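Local coordinates for uncharacterized protein (Bacteroides ovatus, PDB 4QEY) that is of unknown function but, as a DUF4425-family protein related to PLAT/LH2 and C2 domains, may bind calcium, at residues 90-96 with 109-115; 12-16 with 126-130. One frame throughout, in Å; residues are numbered along the deposited sequence.

Overall arrangement
Two antiparallel four-stranded sheets pack face to face in this all-beta chain, and the two contacts sample it in different ways. Contact 1 lies within one sheet, along the hairpin of strands 92-101 and 104-114, the second of which is one of the sheet's two outermost strands. Contact 2 spans the sheets, from strand 13-21, the neighbour of 92-101, to the end of strand 121-127 in the other sheet. Their centres are about 21 Å apart, on opposite sides of the chain's centre, yet they touch where Leu109 CB packs on Val126 CG2 at 3.6 Å. Each has a 1,2-ethanediol beside it, probably from the crystallisation liquor.

Contact 1: residues 90-96 with 109-115; sequences GKKLKIS and LEKEYIT. With EDO (1,2-ethanediol), chain N.
Leu93 and Tyr113 exchange two backbone hydrogen bonds, as do Ile95 and Lys111; Ile95 N to Lys111 O measures 2.8 Å and is almost straight at 179°. The non-hydrogen-bonded pair Lys94-Glu112 lies between them, with Lys92-Ile114 and Ser96-Glu110 flanking. At the Gly90-Thr115 end, Thr115 N bonds to Lys91 O, Gly90 N reaches Thr115 O from above the carbonyl plane, and, backbone to side chain, Lys91 N donates to Thr115 OG1 at 2.9 Å. With chi1 at 63°, that hydroxyl sits between its own backbone N and carbonyl carbon, where it also bonds to Gln88 O.

This is a beta hairpin, strand 92-101 turning back as 104-114 at the edge of one sheet of the sandwich; on its other side 92-101 pairs with strand 13-21.

Apolar contact gathers on the inner face. Ile95 CG1 meets the edge of the Tyr113 ring, in its plane, 3.7 Å from CE2. The Tyr113 side chain also touches Glu122 and Phe124 of the opposite sheet, while Leu93 touches Phe26 and Ile95 touches Leu28.

On the other face the charged chains are largely exposed. Lys92 runs beside Ile114, CG to CG1 3.8 Å, and its NZ stays 4.2 Å from Glu112 OE2; a water bridges them, accepting from the lysine and donating to the carboxylate. Glu110, bent at chi2 (-83°), brings OE1 within 3.2 Å of Ser96 CB, while its OE2 forms a salt bridge with Arg108. The ethanediol gives Lys94 O a weak hydrogen bond.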
loop_
_atom_site.group_PDB
_atom_site.type_symbol
_atom_site.label_atom_id
_atom_site.label_comp_id
_atom_site.label_asym_id
_atom_site.label_seq_id
_atom_site.Cartn_x
_atom_site.Cartn_y
_atom_site.Cartn_z
ATOM N N GLY A 90 -8.595 19.638 -11.093
ATOM C CA GLY A 90 -7.308 19.432 -11.744
ATOM C C GLY A 90 -6.129 19.088 -10.856
ATOM O O GLY A 90 -5.007 19.007 -11.359
ATOM N N LYS A 91 -6.354 18.903 -9.535
ATOM C CA LYS A 91 -5.310 18.481 -8.602
ATOM C C LYS A 91 -5.071 16.992 -8.828
ATOM O O LYS A 91 -6.029 16.227 -8.895
ATOM C CB LYS A 91 -5.681 18.809 -7.146
ATOM C CG LYS A 91 -5.882 20.304 -6.856
ATOM C CD LYS A 91 -4.604 21.120 -7.006
ATOM C CE LYS A 91 -4.750 22.514 -6.462
ATOM N NZ LYS A 91 -3.450 23.236 -6.474
ATOM N N LYS A 92 -3.815 16.588 -9.027
ATOM C CA LYS A 92 -3.487 15.209 -9.360
ATOM C C LYS A 92 -2.671 14.512 -8.288
ATOM O O LYS A 92 -1.769 15.100 -7.684
ATOM C CB LYS A 92 -2.692 15.123 -10.689
ATOM C CG LYS A 92 -3.389 15.709 -11.920
ATOM C CD LYS A 92 -2.577 15.501 -13.192
ATOM C CE LYS A 92 -3.301 16.035 -14.413
ATOM N NZ LYS A 92 -2.592 15.720 -15.678
ATOM N N LEU A 93 -2.977 13.221 -8.097
ATOM C CA LEU A 93 -2.242 12.327 -7.222
ATOM C C LEU A 93 -1.895 11.089 -7.996
ATOM O O LEU A 93 -2.767 10.479 -8.606
ATOM C CB LEU A 93 -2.975 11.959 -5.920
ATOM C CG LEU A 93 -2.085 11.250 -4.868
ATOM C CD1 LEU A 93 -1.161 12.237 -4.191
ATOM C CD2 LEU A 93 -2.906 10.569 -3.820
ATOM N N LYS A 94 -0.618 10.726 -7.972
ATOM C CA LYS A 94 -0.092 9.518 -8.595
ATOM C C LYS A 94 0.216 8.526 -7.504
ATOM O O LYS A 94 0.904 8.871 -6.537
ATOM C CB LYS A 94 1.155 9.816 -9.453
ATOM C CG LYS A 94 0.975 9.880 -10.936
ATOM C CD LYS A 94 2.358 9.907 -11.563
ATOM C CE LYS A 94 2.321 10.173 -13.047
ATOM N NZ LYS A 94 3.691 10.352 -13.603
ATOM N N ILE A 95 -0.321 7.310 -7.628
ATOM C CA ILE A 95 -0.122 6.220 -6.669
ATOM C C ILE A 95 0.468 5.018 -7.367
ATOM O O ILE A 95 -0.021 4.628 -8.427
ATOM C CB ILE A 95 -1.482 5.850 -5.982
ATOM C CG1 ILE A 95 -2.035 6.997 -5.093
ATOM C CG2 ILE A 95 -1.434 4.524 -5.206
ATOM C CD1 ILE A 95 -1.203 7.347 -3.839
ATOM N N SER A 96 1.509 4.425 -6.772
ATOM C CA SER A 96 2.048 3.161 -7.255
ATOM C C SER A 96 2.053 2.185 -6.082
ATOM O O SER A 96 2.460 2.551 -4.973
ATOM C CB SER A 96 3.425 3.298 -7.902
ATOM O OG SER A 96 4.481 3.431 -6.966
ATOM N N LEU A 109 0.216 -1.984 -9.269
ATOM C CA LEU A 109 -0.929 -1.142 -9.587
ATOM C C LEU A 109 -0.461 0.300 -9.685
ATOM O O LEU A 109 0.170 0.813 -8.765
ATOM C CB LEU A 109 -2.092 -1.280 -8.578
ATOM C CG LEU A 109 -3.345 -0.439 -8.889
ATOM C CD1 LEU A 109 -4.025 -0.896 -10.192
ATOM C CD2 LEU A 109 -4.323 -0.478 -7.758
ATOM N N GLU A 110 -0.743 0.924 -10.821
ATOM C CA GLU A 110 -0.445 2.323 -11.107
ATOM C C GLU A 110 -1.754 3.076 -11.278
ATOM O O GLU A 110 -2.556 2.723 -12.149
ATOM C CB GLU A 110 0.449 2.469 -12.357
ATOM C CG GLU A 110 1.846 1.872 -12.259
ATOM C CD GLU A 110 2.926 2.699 -11.585
ATOM O OE1 GLU A 110 2.595 3.722 -10.940
ATOM O OE2 GLU A 110 4.119 2.347 -11.750
ATOM N N LYS A 111 -1.999 4.070 -10.424
ATOM C CA LYS A 111 -3.218 4.877 -10.479
ATOM C C LYS A 111 -2.903 6.365 -10.461
ATOM O O LYS A 111 -1.931 6.790 -9.835
ATOM C CB LYS A 111 -4.152 4.536 -9.302
ATOM C CG LYS A 111 -4.973 3.256 -9.471
ATOM C CD LYS A 111 -6.183 3.453 -10.410
ATOM C CE LYS A 111 -7.082 2.243 -10.473
ATOM N NZ LYS A 111 -8.260 2.490 -11.344
ATOM N N GLU A 112 -3.740 7.150 -11.150
ATOM C CA GLU A 112 -3.657 8.608 -11.180
ATOM C C GLU A 112 -5.054 9.166 -10.915
ATOM O O GLU A 112 -6.000 8.798 -11.609
ATOM C CB GLU A 112 -3.062 9.136 -12.492
ATOM C CG GLU A 112 -2.771 10.632 -12.449
ATOM C CD GLU A 112 -2.252 11.276 -13.719
ATOM O OE1 GLU A 112 -2.707 10.895 -14.822
ATOM O OE2 GLU A 112 -1.446 12.227 -13.600
ATOM N N TYR A 113 -5.185 10.002 -9.873
ATOM C CA TYR A 113 -6.443 10.600 -9.436
ATOM C C TYR A 113 -6.443 12.082 -9.744
ATOM O O TYR A 113 -5.459 12.755 -9.476
ATOM C CB TYR A 113 -6.649 10.348 -7.925
ATOM C CG TYR A 113 -6.576 8.879 -7.571
ATOM C CD1 TYR A 113 -7.639 8.027 -7.838
ATOM C CD2 TYR A 113 -5.424 8.330 -7.019
ATOM C CE1 TYR A 113 -7.568 6.668 -7.556
ATOM C CE2 TYR A 113 -5.343 6.967 -6.723
ATOM C CZ TYR A 113 -6.434 6.141 -6.970
ATOM O OH TYR A 113 -6.399 4.789 -6.706
ATOM N N ILE A 114 -7.529 12.590 -10.330
ATOM C CA ILE A 114 -7.678 14.008 -10.689
ATOM C C ILE A 114 -9.004 14.529 -10.119
ATOM O O ILE A 114 -10.062 13.926 -10.351
ATOM C CB ILE A 114 -7.590 14.227 -12.235
ATOM C CG1 ILE A 114 -6.355 13.487 -12.849
ATOM C CG2 ILE A 114 -7.591 15.742 -12.583
ATOM C CD1 ILE A 114 -6.321 13.351 -14.367
ATOM N N THR A 115 -8.941 15.648 -9.375
ATOM C CA THR A 115 -10.115 16.277 -8.760
ATOM C C THR A 115 -10.984 16.971 -9.836
ATOM O O THR A 115 -10.460 17.444 -10.854
ATOM C CB THR A 115 -9.699 17.266 -7.672
ATOM O OG1 THR A 115 -8.927 18.323 -8.241
ATOM C CG2 THR A 115 -8.948 16.609 -6.549
HETATM C C1 EDO N . 4.488 7.117 -8.560
HETATM O O1 EDO N . 3.690 7.755 -7.581
HETATM C C2 EDO N . 5.772 6.609 -7.858
HETATM O O2 EDO N . 6.503 7.665 -7.210
HETATM O O HOH W 1 -0.976 13.606 -15.841
#

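Contact 2: residues 12-16 with 126-130; sequences VHKIV and VSTTS. With EDO (1,2-ethanediol), chain O.
The imidazole of His13 meets Thr128 at its edge: Thr128 OG1 lies in the ring plane, 2.6 Å from ND1, in a hydrogen bond. Also near the ring plane, Thr129 CG2 approaches CE1 at 4.0 Å. At the far side of the ring NE2 bonds to Thr9 O, so both ring nitrogens are held and the rotation of the imidazole is fixed. The bond spans a beta sandwich, from the start of strand 13-21 in one sheet to the turn that follows strand 121-127 in the other. The two segments run in nearly opposite directions, 165° apart, without pairing as strands; every contact involves at least one side chain.

Thr128 is turned with chi1 at 55°, which sends its hydroxyl to His13 and its methyl toward Ile15. That hydroxyl is also bonded to Met76 N, so the residue ties the histidine to strand 73-84, which neighbours 121-127 in the opposite sheet. Thr128 CG2 rests 4.0 Å from Ile15 CG1 and touches Lys14 O. Around this buried patch Met76 and Cys78 pack on Ile15 from one sheet, Val97 from the other.

The extended side chain of Lys14 donates from NZ to the ethanediol O2. Two residues on from His13, Ile15 extends its delta methyl to the carbonyl of Val126, CD1 to O 3.6 Å.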
loop_
_atom_site.group_PDB
_atom_site.type_symbol
_atom_site.label_atom_id
_atom_site.label_comp_id
_atom_site.label_asym_id
_atom_site.label_seq_id
_atom_site.Cartn_x
_atom_site.Cartn_y
_atom_site.Cartn_z
ATOM N N VAL A 12 9.642 -13.577 1.764
ATOM C CA VAL A 12 9.426 -12.247 2.332
ATOM C C VAL A 12 8.437 -11.514 1.426
ATOM O O VAL A 12 8.798 -11.061 0.332
ATOM C CB VAL A 12 10.739 -11.435 2.555
ATOM C CG1 VAL A 12 10.448 -10.032 3.110
ATOM C CG2 VAL A 12 11.703 -12.180 3.470
ATOM N N HIS A 13 7.179 -11.451 1.870
ATOM C CA HIS A 13 6.097 -10.736 1.193
ATOM C C HIS A 13 6.187 -9.275 1.591
ATOM O O HIS A 13 6.261 -8.979 2.784
ATOM C CB HIS A 13 4.733 -11.349 1.528
ATOM C CG HIS A 13 4.501 -12.674 0.878
ATOM N ND1 HIS A 13 3.560 -12.827 -0.112
ATOM C CD2 HIS A 13 5.137 -13.851 1.058
ATOM C CE1 HIS A 13 3.614 -14.098 -0.473
ATOM N NE2 HIS A 13 4.548 -14.752 0.206
ATOM N N LYS A 14 6.268 -8.374 0.591
ATOM C CA LYS A 14 6.452 -6.939 0.788
ATOM C C LYS A 14 5.599 -6.147 -0.183
ATOM O O LYS A 14 5.477 -6.524 -1.341
ATOM C CB LYS A 14 7.945 -6.597 0.599
ATOM C CG LYS A 14 8.365 -5.132 0.760
ATOM C CD LYS A 14 9.846 -5.025 0.484
ATOM C CE LYS A 14 10.422 -3.645 0.602
ATOM N NZ LYS A 14 11.878 -3.662 0.290
ATOM N N ILE A 15 4.996 -5.054 0.293
ATOM C CA ILE A 15 4.207 -4.148 -0.530
ATOM C C ILE A 15 4.709 -2.728 -0.244
ATOM O O ILE A 15 4.783 -2.308 0.913
ATOM C CB ILE A 15 2.663 -4.283 -0.362
ATOM C CG1 ILE A 15 2.172 -5.700 -0.778
ATOM C CG2 ILE A 15 1.946 -3.205 -1.190
ATOM C CD1 ILE A 15 0.683 -5.997 -0.620
ATOM N N VAL A 16 5.092 -2.014 -1.313
ATOM C CA VAL A 16 5.548 -0.632 -1.247
ATOM C C VAL A 16 4.480 0.250 -1.907
ATOM O O VAL A 16 4.036 -0.025 -3.031
ATOM C CB VAL A 16 6.948 -0.443 -1.892
ATOM C CG1 VAL A 16 7.422 1.013 -1.783
ATOM C CG2 VAL A 16 7.973 -1.380 -1.268
ATOM N N VAL A 126 -4.453 -4.359 -3.469
ATOM C CA VAL A 126 -3.384 -5.098 -4.165
ATOM C C VAL A 126 -2.809 -6.150 -3.219
ATOM O O VAL A 126 -2.571 -5.869 -2.046
ATOM C CB VAL A 126 -2.270 -4.142 -4.699
ATOM C CG1 VAL A 126 -1.198 -4.900 -5.487
ATOM C CG2 VAL A 126 -2.861 -3.024 -5.557
ATOM N N SER A 127 -2.577 -7.347 -3.733
ATOM C CA SER A 127 -2.033 -8.451 -2.958
ATOM C C SER A 127 -0.820 -9.055 -3.674
ATOM O O SER A 127 -0.661 -8.856 -4.886
ATOM C CB SER A 127 -3.116 -9.504 -2.731
ATOM O OG SER A 127 -2.648 -10.579 -1.936
ATOM N N THR A 128 0.043 -9.780 -2.922
ATOM C CA THR A 128 1.223 -10.462 -3.475
ATOM C C THR A 128 0.829 -11.777 -4.148
ATOM O O THR A 128 1.592 -12.276 -4.963
ATOM C CB THR A 128 2.273 -10.734 -2.383
ATOM O OG1 THR A 128 1.658 -11.464 -1.317
ATOM C CG2 THR A 128 2.922 -9.465 -1.837
ATOM N N THR A 129 -0.357 -12.339 -3.807
ATOM C CA THR A 129 -0.834 -13.641 -4.302
ATOM C C THR A 129 -2.092 -13.541 -5.218
ATOM O O THR A 129 -2.790 -14.550 -5.408
ATOM C CB THR A 129 -1.160 -14.548 -3.104
ATOM O OG1 THR A 129 -2.171 -13.932 -2.317
ATOM C CG2 THR A 129 0.059 -14.860 -2.250
ATOM N N SER A 130 -2.358 -12.356 -5.803
ATOM C CA SER A 130 -3.474 -12.152 -6.738
ATOM C C SER A 130 -3.241 -12.979 -7.996
ATOM O O SER A 130 -2.149 -12.912 -8.561
ATOM C CB SER A 130 -3.618 -10.677 -7.092
ATOM O OG SER A 130 -3.552 -9.846 -5.949
HETATM C C1 EDO O . 13.192 -3.543 -3.713
HETATM O O1 EDO O . 12.388 -2.534 -3.111
HETATM C C2 EDO O . 12.482 -4.884 -3.520
HETATM O O2 EDO O . 12.264 -5.069 -2.122
#